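Local coordinates for M152 protein (Murid herpesvirus 1, PDB 4G59), which is an MHC class I-like glycoprotein of a murine herpesvirus that probably helps infected cells evade immune recognition by binding host surface proteins, at residues P206-A214 / F248-W258; R49-P60 / R224-K232. All coordinates share one frame; numbering follows the deposited sequence.

Interaction 1 (P206-A214 / F248-W258); sequences PLAYNISLA and FAFVISSPTGW. With NAG (2-acetamido-2-deoxy-beta-D-glucopyranose), chain F.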
loop_
_atom_site.group_PDB
_atom_site.type_symbol
_atom_site.label_atom_id
_atom_site.label_comp_id
_atom_site.label_asym_id
_atom_site.label_seq_id
_atom_site.Cartn_x
_atom_site.Cartn_y
_atom_site.Cartn_z
ATOM N N PRO B 206 9.418 -5.635 -13.369
ATOM C CA PRO B 206 8.249 -4.952 -12.801
ATOM C C PRO B 206 6.965 -5.084 -13.616
ATOM O O PRO B 206 6.496 -4.097 -14.210
ATOM C CB PRO B 206 8.686 -3.478 -12.767
ATOM C CG PRO B 206 9.754 -3.362 -13.896
ATOM C CD PRO B 206 10.465 -4.693 -13.835
ATOM N N LEU B 207 6.357 -6.258 -13.606
ATOM C CA LEU B 207 5.059 -6.409 -14.271
ATOM C C LEU B 207 3.912 -6.428 -13.264
ATOM O O LEU B 207 4.112 -6.714 -12.071
ATOM C CB LEU B 207 5.034 -7.667 -15.145
ATOM C CG LEU B 207 5.945 -7.612 -16.367
ATOM C CD1 LEU B 207 6.231 -9.001 -16.934
ATOM C CD2 LEU B 207 5.306 -6.685 -17.428
ATOM N N ALA B 208 2.706 -6.113 -13.736
ATOM C CA ALA B 208 1.536 -6.175 -12.856
ATOM C C ALA B 208 1.064 -7.609 -12.682
ATOM O O ALA B 208 0.054 -8.009 -13.236
ATOM C CB ALA B 208 0.411 -5.299 -13.361
ATOM N N TYR B 209 1.802 -8.382 -11.902
ATOM C CA TYR B 209 1.465 -9.774 -11.697
ATOM C C TYR B 209 0.194 -9.916 -10.882
ATOM O O TYR B 209 -0.148 -9.065 -10.058
ATOM C CB TYR B 209 2.594 -10.497 -10.963
ATOM C CG TYR B 209 3.950 -10.407 -11.629
ATOM C CD1 TYR B 209 4.303 -11.257 -12.669
ATOM C CD2 TYR B 209 4.895 -9.494 -11.184
ATOM C CE1 TYR B 209 5.570 -11.181 -13.261
ATOM C CE2 TYR B 209 6.147 -9.407 -11.761
ATOM C CZ TYR B 209 6.476 -10.239 -12.796
ATOM O OH TYR B 209 7.733 -10.124 -13.350
ATOM N N ASN B 210 -0.514 -11.008 -11.134
ATOM C CA ASN B 210 -1.697 -11.335 -10.365
ATOM C C ASN B 210 -1.504 -12.693 -9.710
ATOM O O ASN B 210 -1.223 -13.684 -10.383
ATOM C CB ASN B 210 -2.936 -11.349 -11.260
ATOM C CG ASN B 210 -4.203 -11.675 -10.495
ATOM O OD1 ASN B 210 -4.172 -11.892 -9.284
ATOM N ND2 ASN B 210 -5.327 -11.712 -11.201
ATOM N N ILE B 211 -1.667 -12.736 -8.394
ATOM C CA ILE B 211 -1.572 -13.986 -7.661
ATOM C C ILE B 211 -2.950 -14.305 -7.059
ATOM O O ILE B 211 -3.589 -13.437 -6.455
ATOM C CB ILE B 211 -0.478 -13.908 -6.587
ATOM C CG1 ILE B 211 -0.371 -15.206 -5.810
ATOM C CG2 ILE B 211 -0.732 -12.791 -5.621
ATOM C CD1 ILE B 211 1.005 -15.350 -5.130
ATOM N N SER B 212 -3.415 -15.533 -7.262
ATOM C CA SER B 212 -4.706 -15.960 -6.762
ATOM C C SER B 212 -4.614 -17.472 -6.568
ATOM O O SER B 212 -3.596 -18.078 -6.928
ATOM C CB SER B 212 -5.813 -15.587 -7.750
ATOM O OG SER B 212 -5.716 -16.354 -8.943
ATOM N N LEU B 213 -5.647 -18.078 -5.982
ATOM C CA LEU B 213 -5.644 -19.525 -5.734
ATOM C C LEU B 213 -6.510 -20.211 -6.773
ATOM O O LEU B 213 -7.525 -19.659 -7.187
ATOM C CB LEU B 213 -6.180 -19.838 -4.337
ATOM C CG LEU B 213 -5.624 -21.060 -3.615
ATOM C CD1 LEU B 213 -4.197 -20.763 -3.185
ATOM C CD2 LEU B 213 -6.503 -21.434 -2.409
ATOM N N ALA B 214 -6.132 -21.424 -7.169
ATOM C CA ALA B 214 -6.742 -22.084 -8.325
ATOM C C ALA B 214 -8.246 -22.282 -8.197
ATOM O O ALA B 214 -8.981 -22.151 -9.178
ATOM C CB ALA B 214 -6.059 -23.407 -8.597
ATOM N N PHE B 248 -4.416 -27.366 -2.830
ATOM C CA PHE B 248 -4.570 -26.012 -3.333
ATOM C C PHE B 248 -3.388 -25.708 -4.236
ATOM O O PHE B 248 -2.339 -26.358 -4.155
ATOM C CB PHE B 248 -4.577 -25.023 -2.167
ATOM C CG PHE B 248 -3.323 -25.064 -1.346
ATOM C CD1 PHE B 248 -2.242 -24.252 -1.657
ATOM C CD2 PHE B 248 -3.218 -25.924 -0.270
ATOM C CE1 PHE B 248 -1.099 -24.300 -0.909
ATOM C CE2 PHE B 248 -2.076 -25.967 0.479
ATOM C CZ PHE B 248 -1.016 -25.161 0.157
ATOM N N ALA B 249 -3.544 -24.713 -5.095
ATOM C CA ALA B 249 -2.391 -24.221 -5.830
ATOM C C ALA B 249 -2.484 -22.728 -5.985
ATOM O O ALA B 249 -3.565 -22.179 -6.237
ATOM C CB ALA B 249 -2.259 -24.900 -7.187
ATOM N N PHE B 250 -1.346 -22.064 -5.815
ATOM C CA PHE B 250 -1.294 -20.636 -6.082
ATOM C C PHE B 250 -1.078 -20.472 -7.569
ATOM O O PHE B 250 -0.251 -21.170 -8.152
ATOM C CB PHE B 250 -0.140 -20.001 -5.313
ATOM C CG PHE B 250 -0.377 -19.924 -3.822
ATOM C CD1 PHE B 250 -0.982 -18.817 -3.271
ATOM C CD2 PHE B 250 0.018 -20.956 -2.981
ATOM C CE1 PHE B 250 -1.202 -18.731 -1.901
ATOM C CE2 PHE B 250 -0.205 -20.884 -1.594
ATOM C CZ PHE B 250 -0.813 -19.770 -1.057
ATOM N N VAL B 251 -1.826 -19.569 -8.192
ATOM C CA VAL B 251 -1.591 -19.237 -9.596
ATOM C C VAL B 251 -1.071 -17.814 -9.682
ATOM O O VAL B 251 -1.674 -16.887 -9.130
ATOM C CB VAL B 251 -2.849 -19.393 -10.469
ATOM C CG1 VAL B 251 -2.522 -19.082 -11.932
ATOM C CG2 VAL B 251 -3.388 -20.799 -10.350
ATOM N N ILE B 252 0.069 -17.668 -10.356
ATOM C CA ILE B 252 0.709 -16.379 -10.538
ATOM C C ILE B 252 0.689 -16.100 -12.020
ATOM O O ILE B 252 1.228 -16.878 -12.805
ATOM C CB ILE B 252 2.157 -16.429 -10.067
ATOM C CG1 ILE B 252 2.220 -16.775 -8.583
ATOM C CG2 ILE B 252 2.813 -15.102 -10.276
ATOM C CD1 ILE B 252 3.634 -17.095 -8.077
ATOM N N SER B 253 0.053 -15.012 -12.421
ATOM C CA SER B 253 -0.088 -14.738 -13.837
ATOM C C SER B 253 0.491 -13.385 -14.243
ATOM O O SER B 253 0.421 -12.409 -13.500
ATOM C CB SER B 253 -1.548 -14.838 -14.238
ATOM O OG SER B 253 -2.229 -13.695 -13.801
ATOM N N SER B 254 1.074 -13.350 -15.435
ATOM C CA SER B 254 1.784 -12.182 -15.936
ATOM C C SER B 254 1.064 -11.629 -17.156
ATOM O O SER B 254 0.531 -12.389 -17.967
ATOM C CB SER B 254 3.199 -12.587 -16.329
ATOM O OG SER B 254 3.797 -11.589 -17.132
ATOM N N PRO B 255 1.023 -10.298 -17.281
ATOM C CA PRO B 255 0.322 -9.723 -18.432
ATOM C C PRO B 255 0.993 -10.137 -19.740
ATOM O O PRO B 255 0.362 -10.046 -20.787
ATOM C CB PRO B 255 0.470 -8.202 -18.226
ATOM C CG PRO B 255 0.894 -8.021 -16.793
ATOM C CD PRO B 255 1.551 -9.279 -16.348
ATOM N N THR B 256 2.246 -10.583 -19.684
ATOM C CA THR B 256 2.923 -11.022 -20.902
ATOM C C THR B 256 2.470 -12.403 -21.370
ATOM O O THR B 256 2.913 -12.877 -22.419
ATOM C CB THR B 256 4.431 -10.988 -20.762
ATOM O OG1 THR B 256 4.822 -11.899 -19.731
ATOM C CG2 THR B 256 4.870 -9.609 -20.402
ATOM N N GLY B 257 1.595 -13.049 -20.606
ATOM C CA GLY B 257 0.895 -14.211 -21.131
ATOM C C GLY B 257 1.287 -15.568 -20.594
ATOM O O GLY B 257 0.705 -16.582 -20.969
ATOM N N TRP B 258 2.272 -15.597 -19.714
ATOM C CA TRP B 258 2.600 -16.818 -19.016
ATOM C C TRP B 258 1.961 -16.839 -17.626
ATOM O O TRP B 258 1.629 -15.785 -17.081
ATOM C CB TRP B 258 4.113 -16.964 -18.921
ATOM C CG TRP B 258 4.801 -15.908 -18.096
ATOM C CD1 TRP B 258 5.405 -14.767 -18.555
ATOM C CD2 TRP B 258 4.985 -15.917 -16.667
ATOM N NE1 TRP B 258 5.948 -14.074 -17.499
ATOM C CE2 TRP B 258 5.710 -14.758 -16.333
ATOM C CE3 TRP B 258 4.612 -16.801 -15.647
ATOM C CZ2 TRP B 258 6.062 -14.449 -15.011
ATOM C CZ3 TRP B 258 4.962 -16.496 -14.332
ATOM C CH2 TRP B 258 5.682 -15.332 -14.027
HETATM C C1 NAG F . -6.499 -10.961 -11.151
HETATM C C2 NAG F . -6.682 -10.480 -12.586
HETATM C C3 NAG F . -7.962 -9.665 -12.676
HETATM C C4 NAG F . -9.103 -10.546 -12.202
HETATM C C5 NAG F . -8.805 -10.978 -10.772
HETATM C C6 NAG F . -9.945 -11.812 -10.201
HETATM C C7 NAG F . -4.736 -10.080 -13.976
HETATM C C8 NAG F . -3.594 -9.167 -14.313
HETATM N N2 NAG F . -5.546 -9.681 -12.999
HETATM O O3 NAG F . -8.185 -9.268 -14.009
HETATM O O4 NAG F . -10.313 -9.825 -12.241
HETATM O O5 NAG F . -7.619 -11.741 -10.780
HETATM O O6 NAG F . -9.616 -12.226 -8.894
HETATM O O7 NAG F . -4.891 -11.138 -14.585
#

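Interaction 2 (R49-P60 / R224-K232); sequences RIEASGEVKHFP and RMYSGGRLK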
loop_
_atom_site.group_PDB
_atom_site.type_symbol
_atom_site.label_atom_id
_atom_site.label_comp_id
_atom_site.label_asym_id
_atom_site.label_seq_id
_atom_site.Cartn_x
_atom_site.Cartn_y
_atom_site.Cartn_z
ATOM N N ARG B 49 10.106 5.183 -8.727
ATOM C CA ARG B 49 9.441 5.608 -7.506
ATOM C C ARG B 49 10.369 6.379 -6.589
ATOM O O ARG B 49 11.538 6.002 -6.373
ATOM C CB ARG B 49 8.811 4.428 -6.745
ATOM C CG ARG B 49 7.946 4.877 -5.552
ATOM C CD ARG B 49 7.713 3.762 -4.537
ATOM N NE ARG B 49 6.851 2.670 -5.007
ATOM C CZ ARG B 49 6.630 1.536 -4.326
ATOM N NH1 ARG B 49 7.221 1.326 -3.142
ATOM N NH2 ARG B 49 5.826 0.599 -4.832
ATOM N N ILE B 50 9.833 7.463 -6.048
ATOM C CA ILE B 50 10.510 8.212 -5.008
ATOM C C ILE B 50 9.665 8.099 -3.761
ATOM O O ILE B 50 8.531 8.610 -3.736
ATOM C CB ILE B 50 10.616 9.709 -5.347
ATOM C CG1 ILE B 50 11.114 9.907 -6.779
ATOM C CG2 ILE B 50 11.521 10.406 -4.337
ATOM C CD1 ILE B 50 11.257 11.347 -7.198
ATOM N N GLU B 51 10.207 7.445 -2.734
ATOM C CA GLU B 51 9.525 7.363 -1.444
ATOM C C GLU B 51 9.530 8.718 -0.745
ATOM O O GLU B 51 10.381 9.564 -1.028
ATOM C CB GLU B 51 10.212 6.338 -0.550
ATOM C CG GLU B 51 10.267 4.935 -1.140
ATOM C CD GLU B 51 8.928 4.233 -1.142
ATOM O OE1 GLU B 51 7.904 4.875 -0.806
ATOM O OE2 GLU B 51 8.901 3.033 -1.472
ATOM N N ALA B 52 8.588 8.928 0.170
ATOM C CA ALA B 52 8.534 10.182 0.912
ATOM C C ALA B 52 9.807 10.365 1.724
ATOM O O ALA B 52 10.211 11.484 1.997
ATOM C CB ALA B 52 7.310 10.230 1.797
ATOM N N SER B 53 10.444 9.259 2.097
ATOM C CA SER B 53 11.732 9.296 2.782
ATOM C C SER B 53 12.860 9.896 1.932
ATOM O O SER B 53 13.961 10.111 2.431
ATOM C CB SER B 53 12.135 7.879 3.182
ATOM O OG SER B 53 12.466 7.124 2.031
ATOM N N GLY B 54 12.600 10.163 0.651
ATOM C CA GLY B 54 13.658 10.577 -0.260
ATOM C C GLY B 54 14.314 9.428 -1.014
ATOM O O GLY B 54 15.028 9.666 -1.993
ATOM N N GLU B 55 14.091 8.185 -0.570
ATOM C CA GLU B 55 14.680 7.016 -1.249
ATOM C C GLU B 55 14.204 6.897 -2.692
ATOM O O GLU B 55 13.008 7.073 -2.988
ATOM C CB GLU B 55 14.369 5.710 -0.523
ATOM C CG GLU B 55 15.071 4.522 -1.144
ATOM C CD GLU B 55 14.828 3.221 -0.410
ATOM O OE1 GLU B 55 13.935 3.145 0.460
ATOM O OE2 GLU B 55 15.540 2.248 -0.707
ATOM N N VAL B 56 15.147 6.630 -3.589
ATOM C CA VAL B 56 14.835 6.517 -5.000
ATOM C C VAL B 56 14.944 5.053 -5.418
ATOM O O VAL B 56 15.993 4.421 -5.243
ATOM C CB VAL B 56 15.737 7.388 -5.832
ATOM C CG1 VAL B 56 15.373 7.254 -7.294
ATOM C CG2 VAL B 56 15.588 8.837 -5.388
ATOM N N LYS B 57 13.840 4.515 -5.935
ATOM C CA LYS B 57 13.765 3.124 -6.354
ATOM C C LYS B 57 13.576 3.070 -7.860
ATOM O O LYS B 57 12.643 3.659 -8.401
ATOM C CB LYS B 57 12.621 2.412 -5.624
ATOM C CG LYS B 57 12.853 2.290 -4.111
ATOM C CD LYS B 57 11.706 1.570 -3.392
ATOM C CE LYS B 57 12.009 1.436 -1.902
ATOM N NZ LYS B 57 10.858 0.939 -1.089
ATOM N N HIS B 58 14.489 2.394 -8.536
ATOM C CA HIS B 58 14.424 2.228 -9.980
ATOM C C HIS B 58 15.188 0.960 -10.361
ATOM O O HIS B 58 15.675 0.233 -9.494
ATOM C CB HIS B 58 15.009 3.451 -10.700
ATOM C CG HIS B 58 16.476 3.646 -10.465
ATOM N ND1 HIS B 58 17.439 3.081 -11.271
ATOM C CD2 HIS B 58 17.137 4.340 -9.511
ATOM C CE1 HIS B 58 18.639 3.422 -10.823
ATOM N NE2 HIS B 58 18.481 4.176 -9.751
ATOM N N PHE B 59 15.294 0.693 -11.657
ATOM C CA PHE B 59 15.971 -0.508 -12.096
ATOM C C PHE B 59 17.327 -0.158 -12.697
ATOM O O PHE B 59 17.496 0.943 -13.220
ATOM C CB PHE B 59 15.046 -1.304 -13.026
ATOM C CG PHE B 59 13.818 -1.817 -12.314
ATOM C CD1 PHE B 59 13.807 -3.095 -11.763
ATOM C CD2 PHE B 59 12.713 -0.996 -12.121
ATOM C CE1 PHE B 59 12.700 -3.555 -11.072
ATOM C CE2 PHE B 59 11.609 -1.446 -11.421
ATOM C CZ PHE B 59 11.596 -2.719 -10.898
ATOM N N PRO B 60 18.303 -1.077 -12.586
ATOM C CA PRO B 60 19.704 -0.777 -12.921
ATOM C C PRO B 60 19.911 -0.418 -14.389
ATOM O O PRO B 60 20.936 0.192 -14.717
ATOM C CB PRO B 60 20.448 -2.084 -12.570
ATOM C CG PRO B 60 19.383 -3.159 -12.554
ATOM C CD PRO B 60 18.133 -2.450 -12.076
ATOM N N ARG B 224 5.952 -5.774 -3.007
ATOM C CA ARG B 224 6.927 -4.894 -2.361
ATOM C C ARG B 224 8.037 -4.539 -3.339
ATOM O O ARG B 224 8.540 -5.416 -4.058
ATOM C CB ARG B 224 7.526 -5.569 -1.123
ATOM C CG ARG B 224 6.502 -6.022 -0.097
ATOM C CD ARG B 224 5.819 -4.834 0.553
ATOM N NE ARG B 224 4.935 -5.237 1.653
ATOM C CZ ARG B 224 3.653 -4.900 1.737
ATOM N NH1 ARG B 224 3.102 -4.150 0.802
ATOM N NH2 ARG B 224 2.922 -5.305 2.752
ATOM N N MET B 225 8.430 -3.271 -3.365
ATOM C CA MET B 225 9.541 -2.840 -4.211
ATOM C C MET B 225 10.713 -2.498 -3.305
ATOM O O MET B 225 10.534 -1.777 -2.310
ATOM C CB MET B 225 9.145 -1.604 -5.037
ATOM C CG MET B 225 10.092 -1.335 -6.211
ATOM S SD MET B 225 9.755 0.295 -6.903
ATOM C CE MET B 225 8.031 0.193 -6.834
ATOM N N TYR B 226 11.899 -3.012 -3.621
ATOM C CA TYR B 226 13.091 -2.762 -2.801
ATOM C C TYR B 226 14.164 -1.958 -3.535
ATOM O O TYR B 226 13.990 -1.596 -4.692
ATOM C CB TYR B 226 13.727 -4.077 -2.332
ATOM C CG TYR B 226 12.812 -4.910 -1.483
ATOM C CD1 TYR B 226 12.723 -4.696 -0.120
ATOM C CD2 TYR B 226 12.039 -5.923 -2.047
ATOM C CE1 TYR B 226 11.880 -5.450 0.654
ATOM C CE2 TYR B 226 11.199 -6.687 -1.272
ATOM C CZ TYR B 226 11.120 -6.439 0.072
ATOM O OH TYR B 226 10.284 -7.193 0.850
ATOM N N SER B 227 15.296 -1.749 -2.863
ATOM C CA SER B 227 16.392 -0.905 -3.357
ATOM C C SER B 227 16.924 -1.156 -4.776
ATOM O O SER B 227 17.017 -0.225 -5.579
ATOM C CB SER B 227 17.572 -0.890 -2.363
ATOM O OG SER B 227 17.536 -1.981 -1.453
ATOM N N GLY B 228 17.301 -2.387 -5.090
ATOM C CA GLY B 228 18.125 -2.585 -6.282
ATOM C C GLY B 228 17.433 -3.137 -7.513
ATOM O O GLY B 228 17.979 -3.983 -8.206
ATOM N N GLY B 229 16.234 -2.663 -7.803
ATOM C CA GLY B 229 15.469 -3.282 -8.863
ATOM C C GLY B 229 14.908 -4.633 -8.452
ATOM O O GLY B 229 14.679 -5.503 -9.293
ATOM N N ARG B 230 14.667 -4.811 -7.159
ATOM C CA ARG B 230 14.153 -6.089 -6.663
ATOM C C ARG B 230 12.677 -5.987 -6.281
ATOM O O ARG B 230 12.286 -5.041 -5.594
ATOM C CB ARG B 230 14.986 -6.559 -5.471
ATOM C CG ARG B 230 16.466 -6.808 -5.813
ATOM C CD ARG B 230 17.286 -7.097 -4.574
ATOM N NE ARG B 230 17.404 -5.921 -3.717
ATOM C CZ ARG B 230 17.500 -5.972 -2.393
ATOM N NH1 ARG B 230 17.493 -7.140 -1.774
ATOM N NH2 ARG B 230 17.596 -4.858 -1.687
ATOM N N LEU B 231 11.860 -6.944 -6.739
ATOM C CA LEU B 231 10.416 -6.935 -6.445
ATOM C C LEU B 231 10.010 -8.218 -5.764
ATOM O O LEU B 231 10.660 -9.262 -5.954
ATOM C CB LEU B 231 9.572 -6.865 -7.710
ATOM C CG LEU B 231 9.419 -5.683 -8.629
ATOM C CD1 LEU B 231 10.537 -5.661 -9.576
ATOM C CD2 LEU B 231 8.144 -5.907 -9.397
ATOM N N LYS B 232 8.896 -8.152 -5.036
ATOM C CA LYS B 232 8.355 -9.312 -4.345
ATOM C C LYS B 232 6.839 -9.332 -4.471
ATOM O O LYS B 232 6.174 -8.350 -4.136
ATOM C CB LYS B 232 8.761 -9.267 -2.870
ATOM C CG LYS B 232 8.087 -10.283 -1.970
ATOM C CD LYS B 232 9.112 -10.957 -1.063
ATOM C CE LYS B 232 9.560 -10.112 0.125
ATOM N NZ LYS B 232 8.466 -9.973 1.116
#

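Interaction 1 (P206-A214 / F248-W258)
Asn210 and Ser253 face each other as an antiparallel hydrogen-bonded pair, Asn210 N to Ser253 O at 2.9 Å with the donor in the carbonyl plane, and Ser253 N returning to Asn210 O. Ser212 and Val251 repeat the exchange, and Ala214 N to Ala249 O adds a further bond at 2.8 Å. Between the first two pairs, Ile211 and Ile252, a non-hydrogen-bonded pair, run alongside each other in one direction, Ile211 CD1 3.9 Å from Ile252 CG1. Leu213 brings CD1 over the centre of the Phe250 ring, a CH-pi contact 12° off the normal. Past the strand ends, Tyr209 CE1 comes 3.7 Å from Trp258 CZ2, and the Leu207 side chain crosses that of Thr256 at about a right angle, CD1 against CG2. Here strand 210-213 borders one sheet of an immunoglobulin-like beta sandwich: Tyr209, Ile211 and Phe250 turn inward against strands 196-203 and 231-238 of the other sheet. The opposite face, that of Asn210 and Ser253, carries the sugar. With CG anti to the backbone N (chi1 -179°), the Asn210 amide stands out from the sheet and presents ND2 to NAG C1, bonded at 1.4 Å. In the second shell, Ser254 OG donates to Thr256 OG1 (2.8 Å) across the type I turn from Ser254 to Gly257, while Asp179 holds Thr256 OG1 and Trp258 NE1, tying the turn and the indole beyond it to one carboxylate.

Interaction 2 (R49-P60 / R224-K232)
The Arg49 guanidinium carries Met225 CE on one face, a tight 3.2 Å from Arg49 CZ, with SD higher above the same face, while Glu51 OE2 lies in plane at its edge. At the Phe59 ring the edge is taken by Leu231 CD1, 3.4 Å from Phe59 CE1 and almost in the ring plane; Gly229 O approaches the same ring obliquely. These contacts join two domains of an MHC class I-like fold: the hairpin of strands 48-50 and 56-57, at the border of the platform sheet, meets the turn between strands 220-225 and 231-238 of the immunoglobulin-like domain. Arg49 and Met225 reach toward each other from the two sides of the interface, and the methionine, extended as far as SD, bends at its last torsion (chi3 -42°), which lays CE down on the guanidinium. Lys57 runs fully extended beyond CG alongside Met225, with CB 3.8 Å from Met225 SD, and its ammonium donates across the interface to Met225 O at 3.0 Å, tilted 32° from the carbonyl plane. Lys57 NZ also forms a salt bridge with Glu51 OE2. That oxygen is gripped twice, by Arg49 NH1 on its syn side and by Lys57 NZ on its anti side, from opposite faces of the carboxylate, an arrangement that probably favours its charged form. Asp46 pairs with Arg49 NE. Near the far end, Gly229 CA passes 3.3 Å from Phe59 CD1, and Gly229 O lies 3.3 Å from Phe59 CE1.

In the fold
The chain begins with strand 5-11 in the sheet that also holds interaction 1, crosses to the platform and reaches 49-60 at its border, runs through the rest of the platform's strands and helices, and returns to the immunoglobulin-like domain. It passes 206-214, and at 224-232 interaction 2 closes a loop of 163 intervening residues, tying the platform to that domain. Interaction 1 closes only later, at 248-258, over 33 residues. The two loops therefore cross. Interaction 1 pairs the edge strand 210-213 with its neighbour 250-253 in one sheet of the sandwich, whereas 224-232 belongs to the other. The contacts meet at Pro206, whose CB is 3.5 Å from Phe59 CZ and whose CA packs on Leu231 CD2.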